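Local coordinates for protein beta-d-glucoside glucohydrolase (PDB 3ZZ1) that probably hydrolyses terminal, non-reducing beta-D-glucosyl residues to release beta-D-glucose, as a secreted family 3 glycoside hydrolase of cellulose degradation, at residues L64-S69 with F309-N314; V101-I106 with R313-N318; K119-G124 with N537-R542; S173-D178 with G546-F551. One frame throughout, in Å; residues are numbered along the deposited sequence.

The four contacts form two clusters. Interactions 1 and 2 have centres about 7 Å apart, share Arg313, Asn314 and one water, and lie beside the glycan on Asn310; in them the loop between helices 282-298 and 320-329 docks on the N-terminal family 3 region. Interactions 3 and 4, centres about 15 Å apart, join that region to the C-terminal family 3 region and are linked by a salt bridge from Lys119 to Asp549. Centres of interactions 1 and 3 are about 34 Å apart, on opposite sides of the chain's centre. In sequence the first segments run 64-69, 101-106, 119-124, 173-178 and the second 309-314, 313-318, 537-542, 546-551; pairs 1 and 2 cross pairs 3 and 4.

Interaction 1: residues L64-S69 with F309-N314; sequences LGVRYS and FNISRN. With NAG (2-acetamido-2-deoxy-beta-D-glucopyranose), chain B.
A type II beta turn from Val66 to Ser69 forms the platform on which Ile311 rests, the middle residue of the Asn-Ile-Ser glycosylation sequon. Tyr68 takes the third place of the turn with a positive phi of 72°. Ile311 spans the turn with its two branches. Its CG1 sits between the backbone N and the carbonyl carbon (chi1 47°), and beyond it CD1 comes 3.4 Å from Tyr68 O and 3.8 Å from Tyr68 CB. The Val66 and Ile311 side chains cross obliquely, Ile311 CG2 meeting Val66 CG1 at 3.8 Å. A branched aliphatic residue suits a place where one branch meets Val66 and the other the Tyr68 CB and carbonyl.

The polar side belongs to Ser69, whose OG lies 3.0 Å from Ile311 O, close enough for a hydrogen bond, though this one proton has another acceptor within reach and the bond is not settled. Gly71 N also bonds to this OG, and a water 2.7 Å from Ser69 OG donates to Arg313 O. Next to Ile311, Asn310 OD1 accepts from Ser312 N at 2.8 Å in an Asx turn, while Asn310 ND2 carries the N-acetylglucosamine. Asn310 CB lies over the centre of the Arg313 guanidinium, 3.6 Å above its plane; Arg313 NH1 is bonded to Ser308 O. Arg67, an extended chain, forms salt bridges with Asp61 and Asp370.

Around this junction 64-69 rests on helix 87-103 through Val66, which packs on Val101, and 309-314 rests on strand 58-60 through Phe309, which touches Cys58 and Gln60.

Interaction 2: residues V101-I106 with R313-N318; sequences VKASGI and RNVQGN. With NAG (2-acetamido-2-deoxy-beta-D-glucopyranose), chain B.
CG anti to the carbonyl carbon (chi1 -86°) and a chain extended from CG to NE carry CG, CD and NE of Arg313 toward the end of helix 87-103; the last torsion, chi4 145°, turns CZ, and NH1 then meets Ala103 O. That helix closes in a Schellman motif: Gly105 has a positive phi, natural for glycine, and Gly105 N and Ile106 N bond back to Lys102 O and Val101 O. Arg313 NH1 donates to Ala103 O over 2.9 Å with an N-H...O angle of 149°. The oxygen lies at the guanidinium edge, close to its plane, whereas the donor is tilted from the carbonyl plane. The same NH1 bonds to Ser308 O, so one nitrogen ties two backbone carbonyls together. A positive group suits this place, since the carbonyls at a helix C-terminus would probably attract it.

Beside the arginine, Val315 meets the helix end with CG1. This CG1 is 3.5 Å from Ala103 CB, tighter than usual for two carbons, and 3.8 Å from Ser104 OG. The short alanine methyl suits an approach this close. Ser104 OG bonds to Glu100 O one turn back in the helix; the same water that reaches Ser69 also donates to Ser104 OG (2.8 Å), bridging the helix end to the loop. Further along the loop, Asn314 OD1 accepts from Gln316 N at 3.2 Å, an Asx turn that bends the chain just after Asn314. On the glycan side, the aliphatic part of Arg313 borders the sugar, its CG 3.6 Å from O6 of the N-acetylglucosamine.

Interaction 3: residues K119-G124 with N537-R542; sequences KTPQGG and NDYNTR
Pro121 lays its ring across one face of Tyr539, with CG over the centre of the aromatic ring. This is a CH-pi contact, CG standing 3.6 Å from the ring centroid and only 6° off the normal. The phenol oxygen at the far end is bonded to Thr531 O and Ala533 N, which anchors the far tip of the ring. An alanine in place of Tyr539 would probably leave Pro121 CG facing a gap and those two backbone atoms without their hydroxyl partner.

Two threonines meet further along the two segments: Thr120 OG1 and Thr541 OG1 share a hydrogen bond of 3.0 Å whose direction is undecided. Thr541 OG1, placed between backbone N and carbonyl carbon (chi1 55°), faces Thr120, while CG2 meets Lys119 CD at 4.0 Å, the lysine and Thr541 side chains crossing at about a right angle. The extended lysine continues to Asp549 and Glu553, with which it forms salt bridges.

Pro121, whose phi is fixed by its ring, suits the second place of the type I turn from Thr120 to Gly123, and the turn docks the TIM-barrel-clan N-terminal domain on the C-terminal domain of the family 3 enzyme. Two waters bridge the segments: one donates to Lys119 O (2.7 Å) and to Asn540 OD1 (2.9 Å), another to Gln122 OE1 and Thr541 O. Arg542 folds back so that NH1 reaches Tyr539 O at 2.6 Å from above the carbonyl plane.

Interaction 4: residues S173-D178 with G546-F551; sequences SSNPDD and GGSDSF
Backbone bonds pair Ser173 and Ser174 with Ser548 and Asp549 as parallel strands. Ser173 N donates to Gly547 O at 3.0 Å. Asp549 N donates in turn to Ser173 O, nearly straight at 172°. Asn175 N then reaches Asp549 O at 2.9 Å.

Apolar contact gathers at Phe551. Pro176 lies alongside, CB to Phe551 CB 3.5 Å, with CD over one ring face toward the rim. Ser174 CB approaches Phe551 CE1 obliquely at 3.4 Å; a small side chain suits so close a neighbour. Lys119 makes a cation-pi contact with the ring. An alanine at Phe551 would probably leave Pro176 CD and Ser174 CB beside a gap, and Lys119 without its aromatic partner.

Polar bonds lie at the ends of the pairing. Asp549 OD1 accepts from Phe551 N at 2.9 Å in an Asx turn, its other oxygen being the one that Lys119 engages. A water donates to Asp177 OD1 and Phe551 O and accepts from Asp177 N; Asp177 is the N-cap of helix 178-194.

Strand 548-549 thus adds a C-terminal-domain edge strand to a small mixed sheet of the N-terminal domain, a parallel strand pairing that joins the two domains at the edge of the sheet.

Interaction 1: residues L64-S69 with F309-N314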
loop_
_atom_site.group_PDB
_atom_site.type_symbol
_atom_site.label_atom_id
_atom_site.label_comp_id
_atom_site.label_asym_id
_atom_site.label_seq_id
_atom_site.Cartn_x
_atom_site.Cartn_y
_atom_site.Cartn_z
ATOM N N LEU A 64 -2.252 -6.230 6.166
ATOM C CA LEU A 64 -1.328 -7.344 5.895
ATOM C C LEU A 64 -1.649 -8.633 6.661
ATOM O O LEU A 64 -0.810 -9.531 6.768
ATOM C CB LEU A 64 0.138 -6.924 6.103
ATOM C CG LEU A 64 0.624 -6.275 7.409
ATOM C CD1 LEU A 64 0.733 -7.261 8.549
ATOM C CD2 LEU A 64 1.966 -5.601 7.194
ATOM N N GLY A 65 -2.862 -8.722 7.196
ATOM C CA GLY A 65 -3.281 -9.928 7.895
ATOM C C GLY A 65 -4.120 -9.680 9.127
ATOM O O GLY A 65 -4.435 -8.535 9.466
ATOM N N VAL A 66 -4.476 -10.770 9.800
ATOM C CA VAL A 66 -5.387 -10.725 10.939
ATOM C C VAL A 66 -4.643 -10.266 12.188
ATOM O O VAL A 66 -3.710 -10.930 12.638
ATOM C CB VAL A 66 -6.051 -12.108 11.195
ATOM C CG1 VAL A 66 -7.099 -12.006 12.291
ATOM C CG2 VAL A 66 -6.678 -12.661 9.918
ATOM N N ARG A 67 -5.066 -9.133 12.745
ATOM C CA ARG A 67 -4.469 -8.600 13.970
ATOM C C ARG A 67 -4.933 -9.360 15.207
ATOM O O ARG A 67 -6.085 -9.784 15.284
ATOM C CB ARG A 67 -4.804 -7.116 14.119
ATOM C CG ARG A 67 -3.993 -6.376 15.182
ATOM C CD ARG A 67 -4.469 -4.947 15.289
ATOM N NE ARG A 67 -3.663 -4.148 16.203
ATOM C CZ ARG A 67 -3.928 -2.884 16.528
ATOM N NH1 ARG A 67 -4.987 -2.262 16.010
ATOM N NH2 ARG A 67 -3.133 -2.243 17.373
ATOM N N TYR A 68 -4.014 -9.513 16.161
ATOM C CA TYR A 68 -4.238 -10.181 17.456
ATOM C C TYR A 68 -4.376 -11.698 17.357
ATOM O O TYR A 68 -4.582 -12.377 18.362
ATOM C CB TYR A 68 -5.435 -9.583 18.217
ATOM C CG TYR A 68 -5.361 -8.093 18.465
ATOM C CD1 TYR A 68 -4.308 -7.531 19.193
ATOM C CD2 TYR A 68 -6.363 -7.248 17.992
ATOM C CE1 TYR A 68 -4.252 -6.159 19.427
ATOM C CE2 TYR A 68 -6.322 -5.888 18.220
ATOM C CZ TYR A 68 -5.266 -5.345 18.936
ATOM O OH TYR A 68 -5.233 -3.987 19.152
ATOM N N SER A 69 -4.245 -12.233 16.152
ATOM C CA SER A 69 -4.349 -13.666 15.950
ATOM C C SER A 69 -3.042 -14.363 16.297
ATOM O O SER A 69 -1.959 -13.803 16.122
ATOM C CB SER A 69 -4.752 -13.973 14.510
ATOM O OG SER A 69 -4.774 -15.368 14.271
ATOM N N PHE A 309 -16.287 -16.265 15.045
ATOM C CA PHE A 309 -15.076 -15.519 15.364
ATOM C C PHE A 309 -14.163 -16.298 16.307
ATOM O O PHE A 309 -14.573 -16.695 17.398
ATOM C CB PHE A 309 -15.403 -14.146 15.969
ATOM C CG PHE A 309 -14.190 -13.407 16.482
ATOM C CD1 PHE A 309 -13.318 -12.777 15.597
ATOM C CD2 PHE A 309 -13.912 -13.355 17.849
ATOM C CE1 PHE A 309 -12.189 -12.095 16.063
ATOM C CE2 PHE A 309 -12.787 -12.680 18.322
ATOM C CZ PHE A 309 -11.923 -12.045 17.426
ATOM N N ASN A 310 -12.925 -16.501 15.871
ATOM C CA ASN A 310 -11.914 -17.140 16.691
ATOM C C ASN A 310 -10.535 -16.883 16.096
ATOM O O ASN A 310 -10.197 -17.406 15.032
ATOM C CB ASN A 310 -12.208 -18.640 16.825
ATOM C CG ASN A 310 -11.235 -19.360 17.737
ATOM O OD1 ASN A 310 -10.182 -18.830 18.105
ATOM N ND2 ASN A 310 -11.589 -20.586 18.108
ATOM N N ILE A 311 -9.746 -16.063 16.784
ATOM C CA ILE A 311 -8.403 -15.711 16.301
ATOM C C ILE A 311 -7.306 -16.608 16.887
ATOM O O ILE A 311 -6.119 -16.308 16.768
ATOM C CB ILE A 311 -8.079 -14.200 16.495
ATOM C CG1 ILE A 311 -8.459 -13.739 17.905
ATOM C CG2 ILE A 311 -8.791 -13.357 15.415
ATOM C CD1 ILE A 311 -7.970 -12.355 18.258
ATOM N N SER A 312 -7.706 -17.717 17.503
ATOM C CA SER A 312 -6.741 -18.718 17.968
ATOM C C SER A 312 -6.548 -19.831 16.934
ATOM O O SER A 312 -5.589 -20.610 17.019
ATOM C CB SER A 312 -7.157 -19.297 19.321
ATOM O OG SER A 312 -7.087 -18.308 20.334
ATOM N N ARG A 313 -7.455 -19.894 15.959
ATOM C CA ARG A 313 -7.401 -20.899 14.900
ATOM C C ARG A 313 -6.169 -20.736 14.034
ATOM O O ARG A 313 -5.814 -19.612 13.660
ATOM C CB ARG A 313 -8.632 -20.798 14.001
ATOM C CG ARG A 313 -9.832 -21.561 14.479
ATOM C CD ARG A 313 -11.005 -21.306 13.557
ATOM N NE ARG A 313 -12.270 -21.403 14.283
ATOM C CZ ARG A 313 -13.339 -20.658 14.029
ATOM N NH1 ARG A 313 -13.309 -19.747 13.062
ATOM N NH2 ARG A 313 -14.440 -20.820 14.752
ATOM N N ASN A 314 -5.530 -21.861 13.714
ATOM C CA ASN A 314 -4.434 -21.888 12.753
ATOM C C ASN A 314 -5.008 -21.911 11.346
ATOM O O ASN A 314 -5.465 -22.951 10.858
ATOM C CB ASN A 314 -3.516 -23.092 12.986
ATOM C CG ASN A 314 -2.238 -23.037 12.146
ATOM O OD1 ASN A 314 -2.184 -22.397 11.088
ATOM N ND2 ASN A 314 -1.201 -23.724 12.618
HETATM C C1 NAG B . -10.743 -21.393 18.942
HETATM C C2 NAG B . -11.550 -22.321 19.843
HETATM C C3 NAG B . -10.638 -23.334 20.545
HETATM C C4 NAG B . -9.682 -24.003 19.555
HETATM C C5 NAG B . -8.946 -22.943 18.750
HETATM C C6 NAG B . -7.974 -23.543 17.733
HETATM C C7 NAG B . -13.634 -21.507 20.849
HETATM C C8 NAG B . -14.235 -20.586 21.867
HETATM N N2 NAG B . -12.304 -21.502 20.777
HETATM O O3 NAG B . -11.432 -24.334 21.139
HETATM O O4 NAG B . -8.748 -24.813 20.229
HETATM O O5 NAG B . -9.913 -22.156 18.087
HETATM O O6 NAG B . -8.677 -24.124 16.654
HETATM O O7 NAG B . -14.363 -22.208 20.146
HETATM O O HOH W 1 -6.764 -16.840 13.305
#

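Interaction 2: residues V101-I106 with R313-N318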
loop_
_atom_site.group_PDB
_atom_site.type_symbol
_atom_site.label_atom_id
_atom_site.label_comp_id
_atom_site.label_asym_id
_atom_site.label_seq_id
_atom_site.Cartn_x
_atom_site.Cartn_y
_atom_site.Cartn_z
ATOM N N VAL A 101 -8.989 -14.361 7.000
ATOM C CA VAL A 101 -9.984 -13.515 7.661
ATOM C C VAL A 101 -11.310 -14.259 7.853
ATOM O O VAL A 101 -11.846 -14.288 8.966
ATOM C CB VAL A 101 -10.191 -12.177 6.906
ATOM C CG1 VAL A 101 -11.304 -11.362 7.535
ATOM C CG2 VAL A 101 -8.893 -11.370 6.893
ATOM N N LYS A 102 -11.817 -14.874 6.780
ATOM C CA LYS A 102 -13.055 -15.652 6.843
ATOM C C LYS A 102 -12.888 -16.846 7.776
ATOM O O LYS A 102 -13.755 -17.119 8.615
ATOM C CB LYS A 102 -13.476 -16.114 5.443
ATOM C CG LYS A 102 -14.823 -16.824 5.387
ATOM C CD LYS A 102 -15.376 -16.827 3.972
ATOM C CE LYS A 102 -16.625 -17.687 3.862
ATOM N NZ LYS A 102 -16.298 -19.138 3.833
ATOM N N ALA A 103 -11.761 -17.548 7.631
ATOM C CA ALA A 103 -11.475 -18.718 8.452
ATOM C C ALA A 103 -11.423 -18.371 9.941
ATOM O O ALA A 103 -11.656 -19.234 10.793
ATOM C CB ALA A 103 -10.185 -19.390 8.001
ATOM N N SER A 104 -11.132 -17.106 10.243
ATOM C CA SER A 104 -11.104 -16.615 11.623
ATOM C C SER A 104 -12.459 -16.040 12.061
ATOM O O SER A 104 -12.620 -15.611 13.205
ATOM C CB SER A 104 -9.998 -15.565 11.797
ATOM O OG SER A 104 -8.721 -16.114 11.509
ATOM N N GLY A 105 -13.425 -16.031 11.144
ATOM C CA GLY A 105 -14.788 -15.606 11.453
ATOM C C GLY A 105 -14.953 -14.108 11.571
ATOM O O GLY A 105 -15.810 -13.625 12.313
ATOM N N ILE A 106 -14.119 -13.380 10.834
ATOM C CA ILE A 106 -14.189 -11.931 10.745
ATOM C C ILE A 106 -14.875 -11.568 9.434
ATOM O O ILE A 106 -14.542 -12.125 8.383
ATOM C CB ILE A 106 -12.775 -11.312 10.775
ATOM C CG1 ILE A 106 -12.067 -11.663 12.090
ATOM C CG2 ILE A 106 -12.838 -9.798 10.562
ATOM C CD1 ILE A 106 -10.556 -11.735 11.981
ATOM N N ARG A 313 -7.455 -19.894 15.959
ATOM C CA ARG A 313 -7.401 -20.899 14.900
ATOM C C ARG A 313 -6.169 -20.736 14.034
ATOM O O ARG A 313 -5.814 -19.612 13.660
ATOM C CB ARG A 313 -8.632 -20.798 14.001
ATOM C CG ARG A 313 -9.832 -21.561 14.479
ATOM C CD ARG A 313 -11.005 -21.306 13.557
ATOM N NE ARG A 313 -12.270 -21.403 14.283
ATOM C CZ ARG A 313 -13.339 -20.658 14.029
ATOM N NH1 ARG A 313 -13.309 -19.747 13.062
ATOM N NH2 ARG A 313 -14.440 -20.820 14.752
ATOM N N ASN A 314 -5.530 -21.861 13.714
ATOM C CA ASN A 314 -4.434 -21.888 12.753
ATOM C C ASN A 314 -5.008 -21.911 11.346
ATOM O O ASN A 314 -5.465 -22.951 10.858
ATOM C CB ASN A 314 -3.516 -23.092 12.986
ATOM C CG ASN A 314 -2.238 -23.037 12.146
ATOM O OD1 ASN A 314 -2.184 -22.397 11.088
ATOM N ND2 ASN A 314 -1.201 -23.724 12.618
ATOM N N VAL A 315 -4.978 -20.748 10.705
ATOM C CA VAL A 315 -5.589 -20.558 9.390
ATOM C C VAL A 315 -4.545 -20.341 8.283
ATOM O O VAL A 315 -4.882 -19.923 7.173
ATOM C CB VAL A 315 -6.594 -19.378 9.423
ATOM C CG1 VAL A 315 -7.711 -19.654 10.437
ATOM C CG2 VAL A 315 -5.879 -18.049 9.754
ATOM N N GLN A 316 -3.283 -20.642 8.588
ATOM C CA GLN A 316 -2.164 -20.344 7.689
ATOM C C GLN A 316 -2.168 -21.158 6.398
ATOM O O GLN A 316 -1.909 -20.612 5.323
ATOM C CB GLN A 316 -0.819 -20.528 8.404
ATOM C CG GLN A 316 -0.546 -19.521 9.516
ATOM C CD GLN A 316 0.654 -19.902 10.354
ATOM O OE1 GLN A 316 1.797 -19.826 9.900
ATOM N NE2 GLN A 316 0.400 -20.314 11.590
ATOM N N GLY A 317 -2.461 -22.453 6.505
ATOM C CA GLY A 317 -2.297 -23.370 5.379
ATOM C C GLY A 317 -0.902 -23.237 4.781
ATOM O O GLY A 317 0.093 -23.225 5.511
ATOM N N ASN A 318 -0.834 -23.128 3.457
ATOM C CA ASN A 318 0.422 -22.930 2.740
ATOM C C ASN A 318 0.559 -21.493 2.211
ATOM O O ASN A 318 1.290 -21.247 1.242
ATOM C CB ASN A 318 0.520 -23.945 1.595
ATOM C CG ASN A 318 1.954 -24.294 1.237
ATOM O OD1 ASN A 318 2.197 -25.096 0.339
ATOM N ND2 ASN A 318 2.908 -23.693 1.936
HETATM C C1 NAG B . -10.743 -21.393 18.942
HETATM C C2 NAG B . -11.550 -22.321 19.843
HETATM C C3 NAG B . -10.638 -23.334 20.545
HETATM C C4 NAG B . -9.682 -24.003 19.555
HETATM C C5 NAG B . -8.946 -22.943 18.750
HETATM C C6 NAG B . -7.974 -23.543 17.733
HETATM C C7 NAG B . -13.634 -21.507 20.849
HETATM C C8 NAG B . -14.235 -20.586 21.867
HETATM N N2 NAG B . -12.304 -21.502 20.777
HETATM O O3 NAG B . -11.432 -24.334 21.139
HETATM O O4 NAG B . -8.748 -24.813 20.229
HETATM O O5 NAG B . -9.913 -22.156 18.087
HETATM O O6 NAG B . -8.677 -24.124 16.654
HETATM O O7 NAG B . -14.363 -22.208 20.146
HETATM O O HOH W 1 -6.764 -16.840 13.305
#

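Interaction 3: residues K119-G124 with N537-R542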
loop_
_atom_site.group_PDB
_atom_site.type_symbol
_atom_site.label_atom_id
_atom_site.label_comp_id
_atom_site.label_asym_id
_atom_site.label_seq_id
_atom_site.Cartn_x
_atom_site.Cartn_y
_atom_site.Cartn_z
ATOM N N LYS A 119 3.312 11.104 -0.202
ATOM C CA LYS A 119 4.061 12.203 -0.830
ATOM C C LYS A 119 5.377 12.558 -0.121
ATOM O O LYS A 119 6.285 13.120 -0.733
ATOM C CB LYS A 119 3.180 13.451 -0.939
ATOM C CG LYS A 119 2.841 14.092 0.395
ATOM C CD LYS A 119 2.083 15.379 0.197
ATOM C CE LYS A 119 1.962 16.153 1.495
ATOM N NZ LYS A 119 1.163 17.376 1.255
ATOM N N THR A 120 5.463 12.241 1.169
ATOM C CA THR A 120 6.619 12.575 1.994
ATOM C C THR A 120 7.294 11.288 2.463
ATOM O O THR A 120 6.661 10.472 3.138
ATOM C CB THR A 120 6.190 13.387 3.232
ATOM O OG1 THR A 120 5.300 14.439 2.837
ATOM C CG2 THR A 120 7.406 13.977 3.953
ATOM N N PRO A 121 8.585 11.103 2.118
ATOM C CA PRO A 121 9.299 9.879 2.497
ATOM C C PRO A 121 9.304 9.604 4.007
ATOM O O PRO A 121 9.325 8.439 4.411
ATOM C CB PRO A 121 10.724 10.111 1.971
ATOM C CG PRO A 121 10.811 11.580 1.682
ATOM C CD PRO A 121 9.426 11.988 1.293
ATOM N N GLN A 122 9.266 10.661 4.820
ATOM C CA GLN A 122 9.251 10.524 6.287
ATOM C C GLN A 122 7.926 10.012 6.849
ATOM O O GLN A 122 7.870 9.606 8.011
ATOM C CB GLN A 122 9.638 11.840 6.986
ATOM C CG GLN A 122 11.104 12.244 6.825
ATOM C CD GLN A 122 11.353 13.107 5.596
ATOM O OE1 GLN A 122 10.546 13.136 4.665
ATOM N NE2 GLN A 122 12.476 13.821 5.591
ATOM N N GLY A 123 6.872 10.043 6.030
ATOM C CA GLY A 123 5.540 9.570 6.417
ATOM C C GLY A 123 5.568 8.208 7.082
ATOM O O GLY A 123 6.041 7.228 6.494
ATOM N N GLY A 124 5.057 8.158 8.314
ATOM C CA GLY A 124 5.125 6.960 9.156
ATOM C C GLY A 124 4.430 5.707 8.647
ATOM O O GLY A 124 4.849 4.593 8.970
ATOM N N ASN A 537 17.001 17.383 0.812
ATOM C CA ASN A 537 16.483 18.653 0.319
ATOM C C ASN A 537 15.931 18.576 -1.104
ATOM O O ASN A 537 15.348 19.547 -1.600
ATOM C CB ASN A 537 17.554 19.744 0.428
ATOM C CG ASN A 537 17.995 19.987 1.860
ATOM O OD1 ASN A 537 19.164 19.814 2.194
ATOM N ND2 ASN A 537 17.052 20.375 2.718
ATOM N N ASP A 538 16.116 17.426 -1.755
ATOM C CA ASP A 538 15.578 17.206 -3.098
ATOM C C ASP A 538 14.075 16.888 -3.085
ATOM O O ASP A 538 13.385 17.095 -4.086
ATOM C CB ASP A 538 16.358 16.110 -3.831
ATOM C CG ASP A 538 17.794 16.514 -4.148
ATOM O OD1 ASP A 538 18.097 17.723 -4.202
ATOM O OD2 ASP A 538 18.627 15.611 -4.353
ATOM N N TYR A 539 13.576 16.391 -1.956
ATOM C CA TYR A 539 12.140 16.183 -1.777
ATOM C C TYR A 539 11.439 17.519 -1.562
ATOM O O TYR A 539 11.961 18.395 -0.873
ATOM C CB TYR A 539 11.869 15.228 -0.610
ATOM C CG TYR A 539 12.484 13.859 -0.810
ATOM C CD1 TYR A 539 11.917 12.938 -1.693
ATOM C CD2 TYR A 539 13.640 13.489 -0.124
ATOM C CE1 TYR A 539 12.488 11.674 -1.884
ATOM C CE2 TYR A 539 14.215 12.230 -0.307
ATOM C CZ TYR A 539 13.638 11.332 -1.184
ATOM O OH TYR A 539 14.214 10.096 -1.355
ATOM N N ASN A 540 10.262 17.670 -2.159
ATOM C CA ASN A 540 9.546 18.943 -2.121
ATOM C C ASN A 540 8.470 19.055 -1.036
ATOM O O ASN A 540 7.754 20.057 -0.970
ATOM C CB ASN A 540 8.984 19.301 -3.508
ATOM C CG ASN A 540 7.880 18.353 -3.974
ATOM O OD1 ASN A 540 7.784 17.206 -3.528
ATOM N ND2 ASN A 540 7.046 18.835 -4.890
ATOM N N THR A 541 8.359 18.031 -0.193
ATOM C CA THR A 541 7.441 18.071 0.953
ATOM C C THR A 541 8.134 17.673 2.252
ATOM O O THR A 541 9.143 16.965 2.237
ATOM C CB THR A 541 6.191 17.165 0.756
ATOM O OG1 THR A 541 6.599 15.828 0.453
ATOM C CG2 THR A 541 5.304 17.682 -0.361
ATOM N N ARG A 542 7.580 18.135 3.370
ATOM C CA ARG A 542 8.087 17.811 4.703
ATOM C C ARG A 542 6.916 17.489 5.614
ATOM O O ARG A 542 5.779 17.871 5.321
ATOM C CB ARG A 542 8.854 18.997 5.306
ATOM C CG ARG A 542 9.967 19.591 4.446
ATOM C CD ARG A 542 11.232 18.754 4.476
ATOM N NE ARG A 542 12.344 19.447 3.828
ATOM C CZ ARG A 542 12.621 19.387 2.527
ATOM N NH1 ARG A 542 11.866 18.662 1.714
ATOM N NH2 ARG A 542 13.656 20.057 2.037
HETATM O O HOH W 2 6.295 14.913 -2.716
HETATM O O HOH W 3 10.951 14.947 2.708
#

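Interaction 4: residues S173-D178 with G546-F551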
loop_
_atom_site.group_PDB
_atom_site.type_symbol
_atom_site.label_atom_id
_atom_site.label_comp_id
_atom_site.label_asym_id
_atom_site.label_seq_id
_atom_site.Cartn_x
_atom_site.Cartn_y
_atom_site.Cartn_z
ATOM N N SER A 173 -5.160 20.107 9.027
ATOM C CA SER A 173 -6.036 20.219 7.867
ATOM C C SER A 173 -5.218 20.129 6.580
ATOM O O SER A 173 -4.244 20.867 6.395
ATOM C CB SER A 173 -6.827 21.530 7.922
ATOM O OG SER A 173 -7.808 21.589 6.898
ATOM N N SER A 174 -5.609 19.201 5.710
ATOM C CA SER A 174 -5.008 19.054 4.388
ATOM C C SER A 174 -5.837 19.848 3.390
ATOM O O SER A 174 -7.010 19.545 3.184
ATOM C CB SER A 174 -4.977 17.581 3.977
ATOM O OG SER A 174 -4.140 16.819 4.833
ATOM N N ASN A 175 -5.237 20.869 2.781
ATOM C CA ASN A 175 -5.997 21.794 1.931
ATOM C C ASN A 175 -5.507 21.896 0.476
ATOM O O ASN A 175 -5.174 22.993 0.018
ATOM C CB ASN A 175 -6.029 23.208 2.546
ATOM C CG ASN A 175 -6.401 23.217 4.023
ATOM O OD1 ASN A 175 -7.174 22.385 4.491
ATOM N ND2 ASN A 175 -5.850 24.178 4.762
ATOM N N PRO A 176 -5.480 20.772 -0.268
ATOM C CA PRO A 176 -5.070 20.906 -1.668
ATOM C C PRO A 176 -6.157 21.543 -2.524
ATOM O O PRO A 176 -7.317 21.594 -2.106
ATOM C CB PRO A 176 -4.866 19.452 -2.110
ATOM C CG PRO A 176 -5.825 18.689 -1.280
ATOM C CD PRO A 176 -5.829 19.378 0.062
ATOM N N ASP A 177 -5.778 22.014 -3.710
ATOM C CA ASP A 177 -6.747 22.439 -4.724
ATOM C C ASP A 177 -7.596 21.248 -5.177
ATOM O O ASP A 177 -7.242 20.084 -4.932
ATOM C CB ASP A 177 -6.038 23.080 -5.926
ATOM C CG ASP A 177 -5.110 22.110 -6.643
ATOM O OD1 ASP A 177 -3.958 21.941 -6.203
ATOM O OD2 ASP A 177 -5.534 21.498 -7.637
ATOM N N ASP A 178 -8.710 21.543 -5.840
ATOM C CA ASP A 178 -9.662 20.517 -6.258
ATOM C C ASP A 178 -9.056 19.473 -7.202
ATOM O O ASP A 178 -9.258 18.272 -7.005
ATOM C CB ASP A 178 -10.895 21.159 -6.898
ATOM C CG ASP A 178 -11.938 20.139 -7.300
ATOM O OD1 ASP A 178 -12.639 19.618 -6.410
ATOM O OD2 ASP A 178 -12.056 19.857 -8.512
ATOM N N GLY A 546 2.673 22.786 11.670
ATOM C CA GLY A 546 1.551 23.698 11.894
ATOM C C GLY A 546 0.180 23.064 11.723
ATOM O O GLY A 546 0.061 21.857 11.481
ATOM N N GLY A 547 -0.858 23.889 11.834
ATOM C CA GLY A 547 -2.239 23.422 11.715
ATOM C C GLY A 547 -2.713 23.162 10.291
ATOM O O GLY A 547 -3.798 22.608 10.092
ATOM N N SER A 548 -1.909 23.549 9.300
ATOM C CA SER A 548 -2.300 23.399 7.897
ATOM C C SER A 548 -1.178 22.924 6.978
ATOM O O SER A 548 -0.035 23.369 7.091
ATOM C CB SER A 548 -2.861 24.717 7.346
ATOM O OG SER A 548 -4.063 25.077 8.002
ATOM N N ASP A 549 -1.528 22.019 6.068
ATOM C CA ASP A 549 -0.685 21.692 4.924
ATOM C C ASP A 549 -1.442 22.106 3.677
ATOM O O ASP A 549 -2.485 21.542 3.361
ATOM C CB ASP A 549 -0.359 20.198 4.870
ATOM C CG ASP A 549 0.542 19.829 3.692
ATOM O OD1 ASP A 549 0.862 20.707 2.860
ATOM O OD2 ASP A 549 0.935 18.648 3.598
ATOM N N SER A 550 -0.905 23.096 2.975
ATOM C CA SER A 550 -1.581 23.665 1.818
ATOM C C SER A 550 -1.456 22.787 0.569
ATOM O O SER A 550 -2.083 23.075 -0.459
ATOM C CB SER A 550 -1.061 25.081 1.541
ATOM O OG SER A 550 0.344 25.076 1.332
ATOM N N PHE A 551 -0.670 21.710 0.665
ATOM C CA PHE A 551 -0.395 20.839 -0.483
ATOM C C PHE A 551 -0.036 21.687 -1.703
ATOM O O PHE A 551 -0.524 21.437 -2.808
ATOM C CB PHE A 551 -1.609 19.949 -0.812
ATOM C CG PHE A 551 -1.758 18.736 0.075
ATOM C CD1 PHE A 551 -1.944 18.870 1.452
ATOM C CD2 PHE A 551 -1.760 17.458 -0.479
ATOM C CE1 PHE A 551 -2.091 17.753 2.262
ATOM C CE2 PHE A 551 -1.914 16.334 0.319
ATOM C CZ PHE A 551 -2.084 16.479 1.699
HETATM O O HOH W 4 -2.921 21.703 -3.996
#